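Local coordinates for protein iron transport multicopper oxidase FET3 (Saccharomyces cerevisiae, PDB 1ZPU) that oxidises ferrous to ferric iron at the yeast cell surface with four bound copper ions, for high-affinity uptake through the permease FTR1, and also oxidises cuprous copper, at residues A[326-340]-A[518-529]. Sequence-based numbering, arbitrary orientation.
With NAG (2-acetamido-2-deoxy-beta-D-glucopyranose), chain B; MAN (alpha-D-mannopyranose), chain J.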
ATOM      1  N   ASN A 326      -9.548 -20.924  -9.345  1.00 69.05           N
ATOM      2  CA  ASN A 326      -9.284 -21.054 -10.784  1.00 69.02           C
ATOM      3  C   ASN A 326     -10.508 -20.751 -11.649  1.00 68.95           C
ATOM      4  O   ASN A 326     -11.626 -21.149 -11.319  1.00 69.01           O
ATOM      5  CB  ASN A 326      -8.742 -22.453 -11.100  1.00 68.72           C
ATOM      6  CG  ASN A 326      -7.350 -22.675 -10.541  1.00 68.86           C
ATOM      7  OD1 ASN A 326      -6.406 -21.971 -10.899  1.00 69.26           O
ATOM      8  ND2 ASN A 326      -7.214 -23.650  -9.652  1.00 69.13           N
ATOM      9  N   LEU A 327     -10.288 -20.047 -12.755  1.00 68.94           N
ATOM     10  CA  LEU A 327     -11.355 -19.778 -13.720  1.00 68.97           C
ATOM     11  C   LEU A 327     -11.230 -20.620 -15.016  1.00 69.14           C
ATOM     12  O   LEU A 327     -10.304 -21.433 -15.166  1.00 69.17           O
ATOM     13  CB  LEU A 327     -11.438 -18.271 -14.033  1.00 68.86           C
ATOM     14  CG  LEU A 327     -11.864 -17.259 -12.958  1.00 67.85           C
ATOM     15  CD1 LEU A 327     -11.932 -15.879 -13.552  1.00 67.53           C
ATOM     16  CD2 LEU A 327     -13.197 -17.598 -12.348  1.00 67.67           C
ATOM     17  N   LYS A 328     -12.176 -20.419 -15.935  1.00 69.21           N
ATOM     18  CA  LYS A 328     -12.279 -21.163 -17.201  1.00 69.18           C
ATOM     19  C   LYS A 328     -10.977 -21.206 -18.012  1.00 69.19           C
ATOM     20  O   LYS A 328     -10.692 -22.195 -18.700  1.00 69.21           O
ATOM     21  CB  LYS A 328     -13.366 -20.526 -18.063  1.00 69.08           C
ATOM     22  CG  LYS A 328     -14.363 -21.494 -18.608  1.00 69.37           C
ATOM     23  CD  LYS A 328     -15.100 -20.885 -19.780  1.00 69.54           C
ATOM     24  CE  LYS A 328     -16.365 -21.653 -20.076  1.00 69.51           C
ATOM     25  NZ  LYS A 328     -17.040 -21.055 -21.243  1.00 70.18           N
ATOM     26  N   ASN A 329     -10.195 -20.131 -17.942  1.00 69.16           N
ATOM     27  CA  ASN A 329      -8.931 -20.090 -18.674  1.00 69.23           C
ATOM     28  C   ASN A 329      -7.789 -20.814 -17.952  1.00 69.16           C
ATOM     29  O   ASN A 329      -6.654 -20.823 -18.430  1.00 69.11           O
ATOM     30  CB  ASN A 329      -8.547 -18.663 -19.088  1.00 69.18           C
ATOM     31  CG  ASN A 329      -8.140 -17.792 -17.917  1.00 69.73           C
ATOM     32  OD1 ASN A 329      -8.280 -18.168 -16.749  1.00 70.36           O
ATOM     33  ND2 ASN A 329      -7.623 -16.610 -18.231  1.00 69.95           N
ATOM     34  N   GLY A 330      -8.106 -21.423 -16.809  1.00 69.10           N
ATOM     35  CA  GLY A 330      -7.167 -22.266 -16.078  1.00 69.08           C
ATOM     36  C   GLY A 330      -6.221 -21.534 -15.145  1.00 69.28           C
ATOM     37  O   GLY A 330      -5.468 -22.170 -14.403  1.00 69.42           O
ATOM     38  N   VAL A 331      -6.239 -20.202 -15.174  1.00 69.26           N
ATOM     39  CA  VAL A 331      -5.362 -19.433 -14.296  1.00 69.13           C
ATOM     40  C   VAL A 331      -6.045 -19.121 -12.968  1.00 68.99           C
ATOM     41  O   VAL A 331      -7.274 -19.137 -12.867  1.00 68.91           O
ATOM     42  CB  VAL A 331      -4.766 -18.149 -14.975  1.00 69.45           C
ATOM     43  CG1 VAL A 331      -4.758 -18.268 -16.494  1.00 68.72           C
ATOM     44  CG2 VAL A 331      -5.483 -16.883 -14.535  1.00 69.89           C
ATOM     45  N   ASN A 332      -5.232 -18.848 -11.954  1.00 68.92           N
ATOM     46  CA  ASN A 332      -5.720 -18.622 -10.605  1.00 68.80           C
ATOM     47  C   ASN A 332      -5.913 -17.135 -10.273  1.00 68.71           C
ATOM     48  O   ASN A 332      -4.958 -16.358 -10.290  1.00 68.72           O
ATOM     49  CB  ASN A 332      -4.777 -19.290  -9.608  1.00 68.75           C
ATOM     50  CG  ASN A 332      -5.332 -19.312  -8.209  1.00 68.80           C
ATOM     51  OD1 ASN A 332      -4.924 -18.522  -7.353  1.00 68.92           O
ATOM     52  ND2 ASN A 332      -6.268 -20.216  -7.963  1.00 68.76           N
ATOM     53  N   TYR A 333      -7.155 -16.763  -9.972  1.00 68.61           N
ATOM     54  CA  TYR A 333      -7.514 -15.387  -9.648  1.00 68.49           C
ATOM     55  C   TYR A 333      -7.825 -15.194  -8.162  1.00 68.79           C
ATOM     56  O   TYR A 333      -8.016 -16.172  -7.420  1.00 69.09           O
ATOM     57  CB  TYR A 333      -8.712 -14.955 -10.489  1.00 68.03           C
ATOM     58  CG  TYR A 333      -8.393 -14.766 -11.957  1.00 67.76           C
ATOM     59  CD1 TYR A 333      -8.679 -15.761 -12.887  1.00 67.46           C
ATOM     60  CD2 TYR A 333      -7.799 -13.593 -12.413  1.00 67.11           C
ATOM     61  CE1 TYR A 333      -8.401 -15.589 -14.236  1.00 67.33           C
ATOM     62  CE2 TYR A 333      -7.507 -13.413 -13.751  1.00 67.53           C
ATOM     63  CZ  TYR A 333      -7.809 -14.413 -14.666  1.00 67.79           C
ATOM     64  OH  TYR A 333      -7.509 -14.232 -16.004  1.00 66.82           O
ATOM     65  N   ALA A 334      -7.869 -13.934  -7.734  1.00 68.75           N
ATOM     66  CA  ALA A 334      -8.258 -13.581  -6.374  1.00 68.69           C
ATOM     67  C   ALA A 334      -9.639 -12.934  -6.365  1.00 68.82           C
ATOM     68  O   ALA A 334      -9.979 -12.168  -7.269  1.00 68.93           O
ATOM     69  CB  ALA A 334      -7.256 -12.662  -5.782  1.00 68.48           C
ATOM     70  N   PHE A 335     -10.430 -13.240  -5.340  1.00 68.75           N
ATOM     71  CA  PHE A 335     -11.824 -12.820  -5.306  1.00 68.72           C
ATOM     72  C   PHE A 335     -12.228 -12.076  -4.033  1.00 68.79           C
ATOM     73  O   PHE A 335     -11.864 -12.468  -2.928  1.00 68.93           O
ATOM     74  CB  PHE A 335     -12.741 -14.033  -5.476  1.00 68.37           C
ATOM     75  CG  PHE A 335     -12.604 -14.724  -6.795  1.00 68.04           C
ATOM     76  CD1 PHE A 335     -11.599 -15.668  -7.008  1.00 67.74           C
ATOM     77  CD2 PHE A 335     -13.499 -14.462  -7.823  1.00 67.54           C
ATOM     78  CE1 PHE A 335     -11.479 -16.321  -8.229  1.00 66.62           C
ATOM     79  CE2 PHE A 335     -13.381 -15.118  -9.045  1.00 66.58           C
ATOM     80  CZ  PHE A 335     -12.371 -16.044  -9.242  1.00 66.68           C
ATOM     81  N   PHE A 336     -12.977 -10.994  -4.208  1.00 68.67           N
ATOM     82  CA  PHE A 336     -13.793 -10.449  -3.138  1.00 68.71           C
ATOM     83  C   PHE A 336     -15.199 -10.978  -3.407  1.00 68.88           C
ATOM     84  O   PHE A 336     -15.774 -10.698  -4.462  1.00 69.02           O
ATOM     85  CB  PHE A 336     -13.775  -8.912  -3.128  1.00 68.49           C
ATOM     86  CG  PHE A 336     -12.668  -8.297  -2.282  1.00 67.88           C
ATOM     87  CD1 PHE A 336     -11.987  -7.166  -2.732  1.00 67.39           C
ATOM     88  CD2 PHE A 336     -12.321  -8.832  -1.038  1.00 67.96           C
ATOM     89  CE1 PHE A 336     -10.974  -6.580  -1.966  1.00 67.61           C
ATOM     90  CE2 PHE A 336     -11.307  -8.256  -0.256  1.00 67.18           C
ATOM     91  CZ  PHE A 336     -10.634  -7.127  -0.720  1.00 67.57           C
ATOM     92  N   ASN A 337     -15.741 -11.752  -2.465  1.00 68.92           N
ATOM     93  CA  ASN A 337     -16.946 -12.551  -2.705  1.00 68.87           C
ATOM     94  C   ASN A 337     -16.784 -13.355  -3.984  1.00 69.07           C
ATOM     95  O   ASN A 337     -15.876 -14.182  -4.070  1.00 69.36           O
ATOM     96  CB  ASN A 337     -18.206 -11.686  -2.742  1.00 68.73           C
ATOM     97  CG  ASN A 337     -18.440 -10.947  -1.436  1.00 68.63           C
ATOM     98  OD1 ASN A 337     -18.156 -11.469  -0.350  1.00 67.93           O
ATOM     99  ND2 ASN A 337     -18.958  -9.721  -1.534  1.00 67.84           N
ATOM    100  N   ASN A 338     -17.618 -13.091  -4.983  1.00 69.08           N
ATOM    101  CA  ASN A 338     -17.521 -13.825  -6.241  1.00 69.33           C
ATOM    102  C   ASN A 338     -16.978 -13.000  -7.406  1.00 69.19           C
ATOM    103  O   ASN A 338     -17.199 -13.342  -8.569  1.00 69.15           O
ATOM    104  CB  ASN A 338     -18.869 -14.451  -6.603  1.00 69.56           C
ATOM    105  CG  ASN A 338     -19.958 -13.413  -6.871  1.00 71.21           C
ATOM    106  OD1 ASN A 338     -19.797 -12.219  -6.579  1.00 71.59           O
ATOM    107  ND2 ASN A 338     -21.095 -13.882  -7.406  1.00 73.54           N
ATOM    108  N   ILE A 339     -16.250 -11.929  -7.086  1.00 69.18           N
ATOM    109  CA  ILE A 339     -15.756 -10.977  -8.090  1.00 69.03           C
ATOM    110  C   ILE A 339     -14.235 -10.796  -8.042  1.00 69.07           C
ATOM    111  O   ILE A 339     -13.666 -10.552  -6.977  1.00 69.08           O
ATOM    112  CB  ILE A 339     -16.467  -9.597  -7.939  1.00 68.97           C
ATOM    113  CG1 ILE A 339     -17.979  -9.756  -8.147  1.00 69.02           C
ATOM    114  CG2 ILE A 339     -15.902  -8.564  -8.912  1.00 68.80           C
ATOM    115  CD1 ILE A 339     -18.792  -8.515  -7.853  1.00 69.12           C
ATOM    116  N   THR A 340     -13.591 -10.949  -9.201  1.00 69.12           N
ATOM    117  CA  THR A 340     -12.213 -10.509  -9.415  1.00 69.02           C
ATOM    118  C   THR A 340     -12.309  -9.149 -10.058  1.00 68.89           C
ATOM    119  O   THR A 340     -13.035  -8.991 -11.046  1.00 68.95           O
ATOM    120  CB  THR A 340     -11.494 -11.345 -10.477  1.00 69.32           C
ATOM    121  OG1 THR A 340     -11.971 -12.696 -10.467  1.00 69.98           O
ATOM    122  CG2 THR A 340      -9.985 -11.278 -10.291  1.00 68.57           C
ATOM    123  N   LEU A 518     -26.884   2.170 -19.562  1.00 69.23           N
ATOM    124  CA  LEU A 518     -26.991   0.759 -19.180  1.00 69.08           C
ATOM    125  C   LEU A 518     -26.191  -0.126 -20.153  1.00 69.18           C
ATOM    126  O   LEU A 518     -26.416  -0.120 -21.365  1.00 69.21           O
ATOM    127  CB  LEU A 518     -28.445   0.333 -19.013  1.00 69.07           C
ATOM    128  CG  LEU A 518     -29.286   0.840 -17.811  1.00 69.12           C
ATOM    129  CD1 LEU A 518     -28.704   2.101 -17.056  1.00 67.29           C
ATOM    130  CD2 LEU A 518     -30.757   1.138 -18.376  1.00 68.85           C
ATOM    131  N   THR A 519     -25.278  -0.899 -19.563  1.00 69.23           N
ATOM    132  CA  THR A 519     -24.025  -1.383 -20.171  1.00 69.23           C
ATOM    133  C   THR A 519     -24.073  -2.616 -21.099  1.00 69.29           C
ATOM    134  O   THR A 519     -25.127  -3.221 -21.300  1.00 69.52           O
ATOM    135  CB  THR A 519     -22.990  -1.697 -19.035  1.00 69.29           C
ATOM    136  OG1 THR A 519     -23.428  -2.837 -18.290  1.00 69.05           O
ATOM    137  CG2 THR A 519     -22.825  -0.506 -18.071  1.00 69.14           C
ATOM    138  N   ASP A 520     -22.905  -2.956 -21.657  1.00 69.22           N
ATOM    139  CA  ASP A 520     -22.627  -4.199 -22.387  1.00 69.10           C
ATOM    140  C   ASP A 520     -21.123  -4.441 -22.229  1.00 69.35           C
ATOM    141  O   ASP A 520     -20.376  -4.423 -23.211  1.00 69.51           O
ATOM    142  CB  ASP A 520     -22.996  -4.050 -23.865  1.00 69.07           C
ATOM    143  CG  ASP A 520     -24.518  -4.108 -24.116  1.00 68.96           C
ATOM    144  OD1 ASP A 520     -25.148  -5.164 -23.882  1.00 68.37           O
ATOM    145  OD2 ASP A 520     -25.090  -3.092 -24.561  1.00 68.35           O
ATOM    146  N   LEU A 521     -20.709  -4.696 -20.979  1.00 69.36           N
ATOM    147  CA  LEU A 521     -19.353  -4.379 -20.448  1.00 69.10           C
ATOM    148  C   LEU A 521     -18.127  -5.218 -20.834  1.00 69.06           C
ATOM    149  O   LEU A 521     -17.938  -5.582 -21.989  1.00 68.99           O
ATOM    150  CB  LEU A 521     -19.387  -4.217 -18.907  1.00 69.04           C
ATOM    151  CG  LEU A 521     -20.441  -4.858 -17.978  1.00 69.31           C
ATOM    152  CD1 LEU A 521     -20.555  -6.379 -18.057  1.00 69.48           C
ATOM    153  CD2 LEU A 521     -20.203  -4.428 -16.553  1.00 68.88           C
ATOM    154  N   THR A 522     -17.286  -5.449 -19.824  1.00 69.09           N
ATOM    155  CA  THR A 522     -15.999  -6.142 -19.913  1.00 69.15           C
ATOM    156  C   THR A 522     -15.846  -7.033 -18.655  1.00 69.10           C
ATOM    157  O   THR A 522     -15.515  -6.552 -17.569  1.00 68.62           O
ATOM    158  CB  THR A 522     -14.811  -5.116 -20.100  1.00 69.22           C
ATOM    159  OG1 THR A 522     -13.546  -5.782 -20.048  1.00 68.93           O
ATOM    160  CG2 THR A 522     -14.824  -4.013 -19.045  1.00 69.78           C
ATOM    161  N   GLY A 523     -16.127  -8.330 -18.815  1.00 69.31           N
ATOM    162  CA  GLY A 523     -16.259  -9.253 -17.679  1.00 69.23           C
ATOM    163  C   GLY A 523     -15.046 -10.111 -17.335  1.00 69.10           C
ATOM    164  O   GLY A 523     -14.054 -10.143 -18.073  1.00 69.12           O
ATOM    165  N   GLU A 524     -15.132 -10.796 -16.197  1.00 68.80           N
ATOM    166  CA  GLU A 524     -14.174 -11.823 -15.826  1.00 68.61           C
ATOM    167  C   GLU A 524     -14.490 -13.132 -16.555  1.00 68.95           C
ATOM    168  O   GLU A 524     -15.624 -13.348 -16.999  1.00 68.90           O
ATOM    169  CB  GLU A 524     -14.187 -12.052 -14.315  1.00 68.47           C
ATOM    170  CG  GLU A 524     -15.535 -12.451 -13.734  1.00 67.74           C
ATOM    171  CD  GLU A 524     -15.557 -12.464 -12.214  1.00 68.37           C
ATOM    172  OE1 GLU A 524     -15.051 -11.508 -11.575  1.00 69.07           O
ATOM    173  OE2 GLU A 524     -16.088 -13.441 -11.647  1.00 67.53           O
ATOM    174  N   ASN A 525     -13.484 -13.998 -16.678  1.00 69.05           N
ATOM    175  CA  ASN A 525     -13.668 -15.328 -17.256  1.00 68.86           C
ATOM    176  C   ASN A 525     -14.697 -16.100 -16.422  1.00 69.02           C
ATOM    177  O   ASN A 525     -14.786 -15.910 -15.206  1.00 69.04           O
ATOM    178  CB  ASN A 525     -12.316 -16.059 -17.371  1.00 68.79           C
ATOM    179  CG  ASN A 525     -11.353 -15.386 -18.381  1.00 68.56           C
ATOM    180  OD1 ASN A 525     -10.404 -14.705 -18.009  1.00 68.02           O
ATOM    181  ND2 ASN A 525     -11.612 -15.582 -19.657  1.00 69.17           N
ATOM    182  N   VAL A 526     -15.510 -16.928 -17.067  1.00 69.29           N
ATOM    183  CA  VAL A 526     -16.615 -17.560 -16.338  1.00 69.61           C
ATOM    184  C   VAL A 526     -16.189 -18.645 -15.343  1.00 69.60           C
ATOM    185  O   VAL A 526     -15.026 -19.070 -15.326  1.00 69.57           O
ATOM    186  CB  VAL A 526     -17.811 -17.984 -17.233  1.00 69.84           C
ATOM    187  CG1 VAL A 526     -18.933 -16.917 -17.167  1.00 69.90           C
ATOM    188  CG2 VAL A 526     -17.372 -18.271 -18.679  1.00 70.63           C
ATOM    189  N   GLN A 527     -17.128 -19.057 -14.495  1.00 69.66           N
ATOM    190  CA  GLN A 527     -16.796 -19.885 -13.341  1.00 69.84           C
ATOM    191  C   GLN A 527     -16.559 -21.355 -13.710  1.00 70.02           C
ATOM    192  O   GLN A 527     -16.796 -21.779 -14.847  1.00 69.78           O
ATOM    193  CB  GLN A 527     -17.851 -19.746 -12.247  1.00 69.95           C
ATOM    194  CG  GLN A 527     -17.246 -19.456 -10.888  1.00 70.11           C
ATOM    195  CD  GLN A 527     -17.132 -17.970 -10.622  1.00 70.49           C
ATOM    196  OE1 GLN A 527     -18.090 -17.216 -10.823  1.00 69.96           O
ATOM    197  NE2 GLN A 527     -15.965 -17.541 -10.161  1.00 69.88           N
ATOM    198  N   HIS A 528     -16.092 -22.126 -12.729  1.00 70.39           N
ATOM    199  CA  HIS A 528     -15.523 -23.449 -12.990  1.00 70.47           C
ATOM    200  C   HIS A 528     -16.493 -24.620 -12.991  1.00 70.00           C
ATOM    201  O   HIS A 528     -16.050 -25.747 -13.192  1.00 70.06           O
ATOM    202  CB  HIS A 528     -14.390 -23.729 -12.000  1.00 71.17           C
ATOM    203  CG  HIS A 528     -13.129 -24.209 -12.649  1.00 73.03           C
ATOM    204  ND1 HIS A 528     -11.924 -23.542 -12.518  1.00 74.08           N
ATOM    205  CD2 HIS A 528     -12.881 -25.283 -13.440  1.00 74.19           C
ATOM    206  CE1 HIS A 528     -10.989 -24.189 -13.195  1.00 74.68           C
ATOM    207  NE2 HIS A 528     -11.542 -25.249 -13.760  1.00 75.53           N
ATOM    208  N   ALA A 529     -17.789 -24.367 -12.775  1.00 69.76           N
ATOM    209  CA  ALA A 529     -18.817 -25.440 -12.746  1.00 69.63           C
ATOM    210  C   ALA A 529     -19.116 -26.026 -14.124  1.00 69.34           C
ATOM    211  O   ALA A 529     -18.213 -26.399 -14.867  1.00 69.03           O
ATOM    212  CB  ALA A 529     -20.127 -24.943 -12.089  1.00 69.77           C
TER
HETATM  213  C1  NAG B2012     -21.660 -13.028  -8.420  1.00 76.98           C
HETATM  214  C2  NAG B2012     -21.808 -12.905  -9.936  1.00 78.92           C
HETATM  215  C3  NAG B2012     -23.168 -12.297 -10.328  1.00 79.07           C
HETATM  216  C4  NAG B2012     -24.260 -12.526  -9.284  1.00 78.89           C
HETATM  217  C5  NAG B2012     -23.813 -12.077  -7.887  1.00 79.01           C
HETATM  218  C6  NAG B2012     -24.332 -12.978  -6.766  1.00 79.43           C
HETATM  219  C7  NAG B2012     -20.316 -12.033 -11.687  1.00 80.76           C
HETATM  220  C8  NAG B2012     -20.954 -11.028 -12.621  1.00 81.31           C
HETATM  221  N2  NAG B2012     -20.725 -12.063 -10.417  1.00 79.73           N
HETATM  222  O3  NAG B2012     -23.597 -12.803 -11.577  1.00 79.52           O
HETATM  223  O4  NAG B2012     -25.399 -11.789  -9.658  1.00 78.15           O
HETATM  224  O5  NAG B2012     -22.396 -11.985  -7.807  1.00 78.55           O
HETATM  225  O6  NAG B2012     -25.720 -13.159  -6.915  1.00 80.70           O
HETATM  226  O7  NAG B2012     -19.442 -12.792 -12.097  1.00 80.61           O
HETATM  227  C1  MAN J   4     -12.553  -8.724 -23.628  1.00 76.29           C
HETATM  228  C2  MAN J   4     -12.188  -9.515 -22.364  1.00 76.25           C
HETATM  229  C3  MAN J   4     -13.359 -10.488 -22.178  1.00 76.90           C
HETATM  230  C4  MAN J   4     -13.801 -11.099 -23.539  1.00 77.14           C
HETATM  231  C5  MAN J   4     -12.751 -10.899 -24.653  1.00 77.65           C
HETATM  232  C6  MAN J   4     -13.197 -11.437 -26.023  1.00 77.44           C
HETATM  233  O2  MAN J   4     -11.963  -8.738 -21.207  1.00 74.87           O
HETATM  234  O3  MAN J   4     -14.419  -9.787 -21.538  1.00 75.63           O
HETATM  235  O4  MAN J   4     -14.084 -12.490 -23.476  1.00 76.83           O
HETATM  236  O5  MAN J   4     -12.271  -9.548 -24.758  1.00 78.05           O
HETATM  237  O6  MAN J   4     -14.555 -11.847 -25.987  1.00 77.00           O
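The Phe-335 ring has Glu-524 OE2 at its edge, near the ring plane, with the carboxylate turned 79° to it, while Gln-527 NE2 comes obliquely to CE2. The His-528 ring also works through its edge: ND1 donates in the ring plane to Asn-326 O at 2.7 Å, though it meets that oxygen from above the carbonyl plane. Glu-524 CG sits between its own backbone N and carbonyl carbon (chi1 58°), and from there the extended chain carries OE1 to Thr-340 N, whose N-H meets the syn side of the carboxylate at 2.8 Å. Leu-327 CD1 packs on Asn-525 CB (3.8 Å), and its neighbour Lys-328 N bonds Val-526 O. In the Leu-327 to Gly-330 turn, Asn-329 OD1 accepts from Val-331 N, an Asx turn, and ND2 donates to Tyr-333 OH at 3.3 Å while lying against Asn-525 OD1 without bonding it. Replacing Asn-329 by alanine is likely to leave Val-331 N and the tyrosine hydroxyl without these partners and open a gap beside Asn-525. Asn-368 OD1 accepts from Glu-524 N. The irregular C-terminal tail of the ectodomain runs past edge strand 332-336, which pairs with strand 316-326 in the third cupredoxin domain.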